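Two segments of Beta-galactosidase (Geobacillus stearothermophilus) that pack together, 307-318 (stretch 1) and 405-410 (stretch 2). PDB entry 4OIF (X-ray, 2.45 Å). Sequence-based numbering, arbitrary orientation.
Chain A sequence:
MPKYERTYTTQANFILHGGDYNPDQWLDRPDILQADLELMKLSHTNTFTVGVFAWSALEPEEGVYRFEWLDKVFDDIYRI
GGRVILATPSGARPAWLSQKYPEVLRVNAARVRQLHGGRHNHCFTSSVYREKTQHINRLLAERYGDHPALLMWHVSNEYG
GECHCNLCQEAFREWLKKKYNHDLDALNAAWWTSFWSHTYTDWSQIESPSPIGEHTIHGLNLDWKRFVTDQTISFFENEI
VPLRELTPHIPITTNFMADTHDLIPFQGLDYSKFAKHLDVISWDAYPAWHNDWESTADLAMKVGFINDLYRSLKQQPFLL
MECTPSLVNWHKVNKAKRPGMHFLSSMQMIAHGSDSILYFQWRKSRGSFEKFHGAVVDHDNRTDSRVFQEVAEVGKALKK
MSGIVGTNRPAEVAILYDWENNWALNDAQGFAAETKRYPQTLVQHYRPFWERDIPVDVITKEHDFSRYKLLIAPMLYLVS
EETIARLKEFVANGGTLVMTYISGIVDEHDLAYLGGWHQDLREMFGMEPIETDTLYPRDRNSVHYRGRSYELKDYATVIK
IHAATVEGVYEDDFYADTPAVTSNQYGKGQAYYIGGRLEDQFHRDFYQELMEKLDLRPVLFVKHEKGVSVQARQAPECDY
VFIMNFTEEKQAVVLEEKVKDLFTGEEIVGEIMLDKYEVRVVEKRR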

ATOM      1  N   ASN A 307      -3.314  -2.495 -31.484  1.00 13.75           N
ATOM      2  CA  ASN A 307      -2.823  -2.661 -32.844  1.00  6.97           C
ATOM      3  C   ASN A 307      -3.387  -1.597 -33.760  1.00  9.71           C
ATOM      4  O   ASN A 307      -2.672  -1.024 -34.557  1.00 10.17           O
ATOM      5  CB  ASN A 307      -3.171  -4.035 -33.383  1.00 10.02           C
ATOM      6  CG  ASN A 307      -2.279  -5.122 -32.833  1.00 16.95           C
ATOM      7  OD1 ASN A 307      -1.207  -4.859 -32.273  1.00 13.97           O
ATOM      8  ND2 ASN A 307      -2.711  -6.363 -33.007  1.00 12.70           N
ATOM      9  N   ASP A 308      -4.676  -1.321 -33.638  1.00  7.77           N
ATOM     10  CA  ASP A 308      -5.291  -0.356 -34.519  1.00  8.76           C
ATOM     11  C   ASP A 308      -4.684   1.016 -34.258  1.00 17.76           C
ATOM     12  O   ASP A 308      -4.406   1.793 -35.193  1.00 14.28           O
ATOM     13  CB  ASP A 308      -6.801  -0.363 -34.326  1.00  7.71           C
ATOM     14  CG  ASP A 308      -7.438  -1.640 -34.853  1.00 15.19           C
ATOM     15  OD1 ASP A 308      -6.769  -2.375 -35.615  1.00 10.46           O
ATOM     16  OD2 ASP A 308      -8.601  -1.918 -34.508  1.00 10.96           O
ATOM     17  N   LEU A 309      -4.440   1.298 -32.987  1.00 11.83           N
ATOM     18  CA  LEU A 309      -3.832   2.564 -32.642  1.00  9.16           C
ATOM     19  C   LEU A 309      -2.459   2.710 -33.313  1.00 12.98           C
ATOM     20  O   LEU A 309      -2.200   3.695 -34.018  1.00 15.78           O
ATOM     21  CB  LEU A 309      -3.720   2.700 -31.116  1.00 10.14           C
ATOM     22  CG  LEU A 309      -2.949   3.922 -30.602  1.00 16.40           C
ATOM     23  CD1 LEU A 309      -3.583   5.236 -31.054  1.00  8.23           C
ATOM     24  CD2 LEU A 309      -2.832   3.870 -29.098  1.00 11.23           C
ATOM     25  N   TYR A 310      -1.594   1.719 -33.124  1.00 14.96           N
ATOM     26  CA  TYR A 310      -0.207   1.836 -33.574  1.00 14.99           C
ATOM     27  C   TYR A 310      -0.038   1.688 -35.089  1.00 11.56           C
ATOM     28  O   TYR A 310       0.883   2.254 -35.679  1.00  6.19           O
ATOM     29  CB  TYR A 310       0.667   0.822 -32.834  1.00 10.70           C
ATOM     30  CG  TYR A 310       0.902   1.212 -31.390  1.00 17.64           C
ATOM     31  CD1 TYR A 310       0.676   2.520 -30.967  1.00 16.41           C
ATOM     32  CD2 TYR A 310       1.354   0.286 -30.455  1.00 12.33           C
ATOM     33  CE1 TYR A 310       0.884   2.899 -29.660  1.00 14.06           C
ATOM     34  CE2 TYR A 310       1.569   0.658 -29.136  1.00 15.61           C
ATOM     35  CZ  TYR A 310       1.322   1.968 -28.744  1.00 16.82           C
ATOM     36  OH  TYR A 310       1.515   2.367 -27.441  1.00 13.12           O
ATOM     37  N   ARG A 311      -0.931   0.942 -35.721  1.00  8.53           N
ATOM     38  CA  ARG A 311      -0.963   0.916 -37.172  1.00 11.87           C
ATOM     39  C   ARG A 311      -1.323   2.309 -37.650  1.00 10.36           C
ATOM     40  O   ARG A 311      -0.630   2.886 -38.485  1.00 13.22           O
ATOM     41  CB  ARG A 311      -1.966  -0.111 -37.704  1.00  9.34           C
ATOM     42  CG  ARG A 311      -1.927  -0.298 -39.230  1.00  6.30           C
ATOM     43  CD  ARG A 311      -3.207  -0.925 -39.730  1.00  7.13           C
ATOM     44  NE  ARG A 311      -4.353  -0.123 -39.322  1.00 12.95           N
ATOM     45  CZ  ARG A 311      -5.232  -0.474 -38.390  1.00  9.88           C
ATOM     46  NH1 ARG A 311      -5.110  -1.639 -37.760  1.00  8.18           N
ATOM     47  NH2 ARG A 311      -6.228   0.350 -38.092  1.00  7.32           N
ATOM     48  N   SER A 312      -2.384   2.869 -37.079  1.00 10.69           N
ATOM     49  CA  SER A 312      -2.890   4.143 -37.570  1.00 12.19           C
ATOM     50  C   SER A 312      -1.938   5.337 -37.403  1.00 17.16           C
ATOM     51  O   SER A 312      -2.084   6.322 -38.117  1.00 21.95           O
ATOM     52  CB  SER A 312      -4.228   4.458 -36.901  1.00 10.78           C
ATOM     53  OG  SER A 312      -5.205   3.495 -37.262  1.00 12.40           O
ATOM     54  N   LEU A 313      -0.977   5.265 -36.482  1.00 20.65           N
ATOM     55  CA  LEU A 313      -0.034   6.380 -36.276  1.00 14.28           C
ATOM     56  C   LEU A 313       0.619   6.891 -37.557  1.00 17.82           C
ATOM     57  O   LEU A 313       0.772   8.099 -37.758  1.00 15.00           O
ATOM     58  CB  LEU A 313       1.060   5.982 -35.298  1.00  5.72           C
ATOM     59  CG  LEU A 313       0.544   6.001 -33.866  1.00 18.26           C
ATOM     60  CD1 LEU A 313       1.565   5.399 -32.926  1.00 11.67           C
ATOM     61  CD2 LEU A 313       0.178   7.435 -33.461  1.00 10.95           C
ATOM     62  N   LYS A 314       1.005   5.968 -38.425  1.00 17.44           N
ATOM     63  CA  LYS A 314       1.631   6.357 -39.673  1.00 17.65           C
ATOM     64  C   LYS A 314       0.905   5.750 -40.869  1.00 16.28           C
ATOM     65  O   LYS A 314       1.430   5.756 -41.983  1.00 23.67           O
ATOM     66  CB  LYS A 314       3.106   5.963 -39.675  1.00 17.94           C
ATOM     67  CG  LYS A 314       3.921   6.646 -38.585  1.00 17.14           C
ATOM     68  CD  LYS A 314       5.402   6.291 -38.686  1.00 24.49           C
ATOM     69  CE  LYS A 314       6.048   6.954 -39.895  1.00 17.29           C
ATOM     70  NZ  LYS A 314       6.332   8.384 -39.607  1.00 19.33           N
ATOM     71  N   GLN A 315      -0.296   5.234 -40.616  1.00 22.40           N
ATOM     72  CA  GLN A 315      -1.208   4.774 -41.663  1.00 23.07           C
ATOM     73  C   GLN A 315      -0.493   3.880 -42.677  1.00 25.59           C
ATOM     74  O   GLN A 315      -0.595   4.073 -43.895  1.00 25.91           O
ATOM     75  CB  GLN A 315      -1.861   5.980 -42.351  1.00 17.48           C
ATOM     76  CG  GLN A 315      -2.901   6.708 -41.488  1.00 35.47           C
ATOM     77  CD  GLN A 315      -4.269   6.007 -41.464  1.00 33.73           C
ATOM     78  OE1 GLN A 315      -5.148   6.288 -42.287  1.00 41.82           O
ATOM     79  NE2 GLN A 315      -4.445   5.096 -40.518  1.00 26.25           N
ATOM     80  N   GLN A 316       0.248   2.914 -42.146  1.00 19.58           N
ATOM     81  CA  GLN A 316       1.041   1.983 -42.936  1.00 18.94           C
ATOM     82  C   GLN A 316       1.231   0.723 -42.080  1.00 21.68           C
ATOM     83  O   GLN A 316       0.891   0.733 -40.899  1.00 18.27           O
ATOM     84  CB  GLN A 316       2.383   2.615 -43.319  1.00 13.75           C
ATOM     85  CG  GLN A 316       3.259   2.879 -42.106  1.00 22.16           C
ATOM     86  CD  GLN A 316       4.630   3.442 -42.438  1.00 17.76           C
ATOM     87  OE1 GLN A 316       4.890   3.889 -43.561  1.00 20.02           O
ATOM     88  NE2 GLN A 316       5.517   3.435 -41.448  1.00 16.90           N
ATOM     89  N   PRO A 317       1.764  -0.368 -42.657  1.00 19.90           N
ATOM     90  CA  PRO A 317       1.971  -1.525 -41.777  1.00 16.08           C
ATOM     91  C   PRO A 317       2.919  -1.215 -40.607  1.00 19.45           C
ATOM     92  O   PRO A 317       3.818  -0.383 -40.749  1.00 16.09           O
ATOM     93  CB  PRO A 317       2.590  -2.567 -42.708  1.00 14.62           C
ATOM     94  CG  PRO A 317       2.171  -2.159 -44.072  1.00 16.37           C
ATOM     95  CD  PRO A 317       2.111  -0.671 -44.057  1.00 14.51           C
ATOM     96  N   PHE A 318       2.710  -1.866 -39.467  1.00 10.56           N
ATOM     97  CA  PHE A 318       3.615  -1.711 -38.336  1.00 11.69           C
ATOM     98  C   PHE A 318       4.413  -2.992 -38.125  1.00  9.90           C
ATOM     99  O   PHE A 318       4.167  -3.997 -38.768  1.00 12.96           O
ATOM    100  CB  PHE A 318       2.846  -1.331 -37.063  1.00 11.52           C
ATOM    101  CG  PHE A 318       2.021  -2.454 -36.481  1.00 15.07           C
ATOM    102  CD1 PHE A 318       0.701  -2.641 -36.874  1.00 10.02           C
ATOM    103  CD2 PHE A 318       2.563  -3.313 -35.521  1.00 15.96           C
ATOM    104  CE1 PHE A 318      -0.063  -3.672 -36.341  1.00  8.14           C
ATOM    105  CE2 PHE A 318       1.805  -4.347 -34.978  1.00 12.46           C
ATOM    106  CZ  PHE A 318       0.486  -4.525 -35.392  1.00 15.65           C
ATOM    107  N   VAL A 405       2.474  -8.796 -46.976  1.00  8.35           N
ATOM    108  CA  VAL A 405       3.492  -7.789 -46.688  1.00 15.29           C
ATOM    109  C   VAL A 405       3.225  -6.476 -47.424  1.00 17.97           C
ATOM    110  O   VAL A 405       3.075  -6.445 -48.648  1.00 17.91           O
ATOM    111  CB  VAL A 405       4.905  -8.291 -47.053  1.00 14.61           C
ATOM    112  CG1 VAL A 405       5.932  -7.176 -46.871  1.00 11.56           C
ATOM    113  CG2 VAL A 405       5.264  -9.496 -46.203  1.00  9.50           C
ATOM    114  N   GLY A 406       3.147  -5.394 -46.660  1.00 16.55           N
ATOM    115  CA  GLY A 406       2.935  -4.076 -47.225  1.00 17.01           C
ATOM    116  C   GLY A 406       1.488  -3.729 -47.514  1.00 12.77           C
ATOM    117  O   GLY A 406       1.198  -2.598 -47.895  1.00 14.59           O
ATOM    118  N   THR A 407       0.575  -4.682 -47.349  1.00  8.77           N
ATOM    119  CA  THR A 407      -0.839  -4.366 -47.542  1.00 17.05           C
ATOM    120  C   THR A 407      -1.378  -3.493 -46.409  1.00 14.71           C
ATOM    121  O   THR A 407      -1.009  -3.663 -45.236  1.00 10.70           O
ATOM    122  CB  THR A 407      -1.718  -5.634 -47.637  1.00 15.67           C
ATOM    123  OG1 THR A 407      -1.537  -6.435 -46.458  1.00 12.77           O
ATOM    124  CG2 THR A 407      -1.359  -6.443 -48.879  1.00 14.91           C
ATOM    125  N   ASN A 408      -2.260  -2.572 -46.772  1.00  9.01           N
ATOM    126  CA  ASN A 408      -2.922  -1.708 -45.803  1.00  9.28           C
ATOM    127  C   ASN A 408      -4.356  -2.154 -45.542  1.00 17.62           C
ATOM    128  O   ASN A 408      -4.766  -3.240 -45.977  1.00 16.16           O
ATOM    129  CB  ASN A 408      -2.883  -0.260 -46.286  1.00 12.48           C
ATOM    130  CG  ASN A 408      -1.455   0.283 -46.368  1.00 27.28           C
ATOM    131  OD1 ASN A 408      -0.826   0.574 -45.341  1.00 23.44           O
ATOM    132  ND2 ASN A 408      -0.935   0.412 -47.587  1.00 19.20           N
ATOM    133  N   ARG A 409      -5.115  -1.336 -44.817  1.00 10.84           N
ATOM    134  CA  ARG A 409      -6.473  -1.720 -44.438  1.00 12.49           C
ATOM    135  C   ARG A 409      -7.296  -0.523 -44.000  1.00 18.39           C
ATOM    136  O   ARG A 409      -7.519  -0.309 -42.803  1.00 12.02           O
ATOM    137  CB  ARG A 409      -6.456  -2.763 -43.324  1.00 12.34           C
ATOM    138  CG  ARG A 409      -5.360  -2.581 -42.279  1.00 11.51           C
ATOM    139  CD  ARG A 409      -5.654  -3.441 -41.070  1.00  7.41           C
ATOM    140  NE  ARG A 409      -6.831  -2.941 -40.370  1.00  9.14           N
ATOM    141  CZ  ARG A 409      -7.600  -3.674 -39.576  1.00  8.56           C
ATOM    142  NH1 ARG A 409      -7.325  -4.957 -39.390  1.00  9.48           N
ATOM    143  NH2 ARG A 409      -8.646  -3.124 -38.972  1.00  7.83           N
ATOM    144  N   PRO A 410      -7.775   0.250 -44.980  1.00 15.67           N
ATOM    145  CA  PRO A 410      -8.480   1.502 -44.716  1.00 13.60           C
ATOM    146  C   PRO A 410      -9.750   1.254 -43.925  1.00 16.09           C
ATOM    147  O   PRO A 410     -10.442   0.257 -44.137  1.00 12.28           O
ATOM    148  CB  PRO A 410      -8.792   2.040 -46.120  1.00 12.28           C
ATOM    149  CG  PRO A 410      -7.840   1.324 -47.031  1.00 19.34           C
ATOM    150  CD  PRO A 410      -7.709  -0.046 -46.420  1.00 18.32           C
TER
HETATM  151  O   HOH W   1     -10.158  -2.934 -36.607  1.00  7.31           O

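The contact between the two stretches is small, burying 276 Å² in all, and no direct hydrogen bond crosses it. Arg409, Pro317 and Arg311 cover the most surface. They divide it into a charged cluster and a patch of van der Waals packing.

Arg409 has the largest share. Its CA-to-CB bond points sideways, but the end of its side chain comes nearer to the helix of stretch 1. There it meets Arg311, whose CA-to-CB bond points toward stretch 2. Arg311 NH1 lies 3.4 Å from Arg409 NE. Both atoms are donors, so this is no hydrogen bond. Each guanidinium has the other's nitrogen over one face, and two like charges sit close together.

Asp308 supplies a negative charge beside the pair. Its OD1 accepts a hydrogen bond from Arg311 NH1 at 2.8 Å, with an N-H...acceptor angle of 171°. This nearly straight bond is part of a salt bridge within stretch 1, between residues three apart on the helix. The same OD1 is 3.9 Å from Arg409 NH2, a long salt bridge. It lies well out of the Arg409 guanidinium plane, and no N-H of Arg409 points at it. The attraction here is one of charge alone. Asp308 OD1 and Arg311 NH1 lie over one face of the Arg409 guanidinium, so that face meets both an opposite and a like charge.

A water links Asp308 and Arg409. It donates to Asp308 OD2 at 2.8 Å and accepts a weak hydrogen bond from Arg409 NH2, also at 2.8 Å. Asp308 therefore reaches Arg409 through both carboxylate oxygens, by charge from OD1 and through water from OD2.

Pro317 is the centre of the other patch. Its CA-to-CB bond points toward stretch 2, and its ring rests on the backbone there. Pro317 CG is 3.8 Å from Gly406 CA and 3.7 Å from Thr407 O. Gly406 has phi/psi of 83/-6. At these angles a CB would be jammed against the carbonyl O of Val405, which by itself calls for glycine. Such a CB would point away from stretch 1, 5.0 Å from Pro317 CG, so contact with the proline does not explain the glycine.

Asn408 completes this patch. Its CA-to-CB bond points sideways, but its end comes nearer to stretch 1. Asn408 OD1 lies 3.4 Å from Pro317 CD and 3.4 Å from Gln316 CA. These are packing contacts with carbon. Asn408 ND2 is hydrogen-bonded elsewhere in the structure.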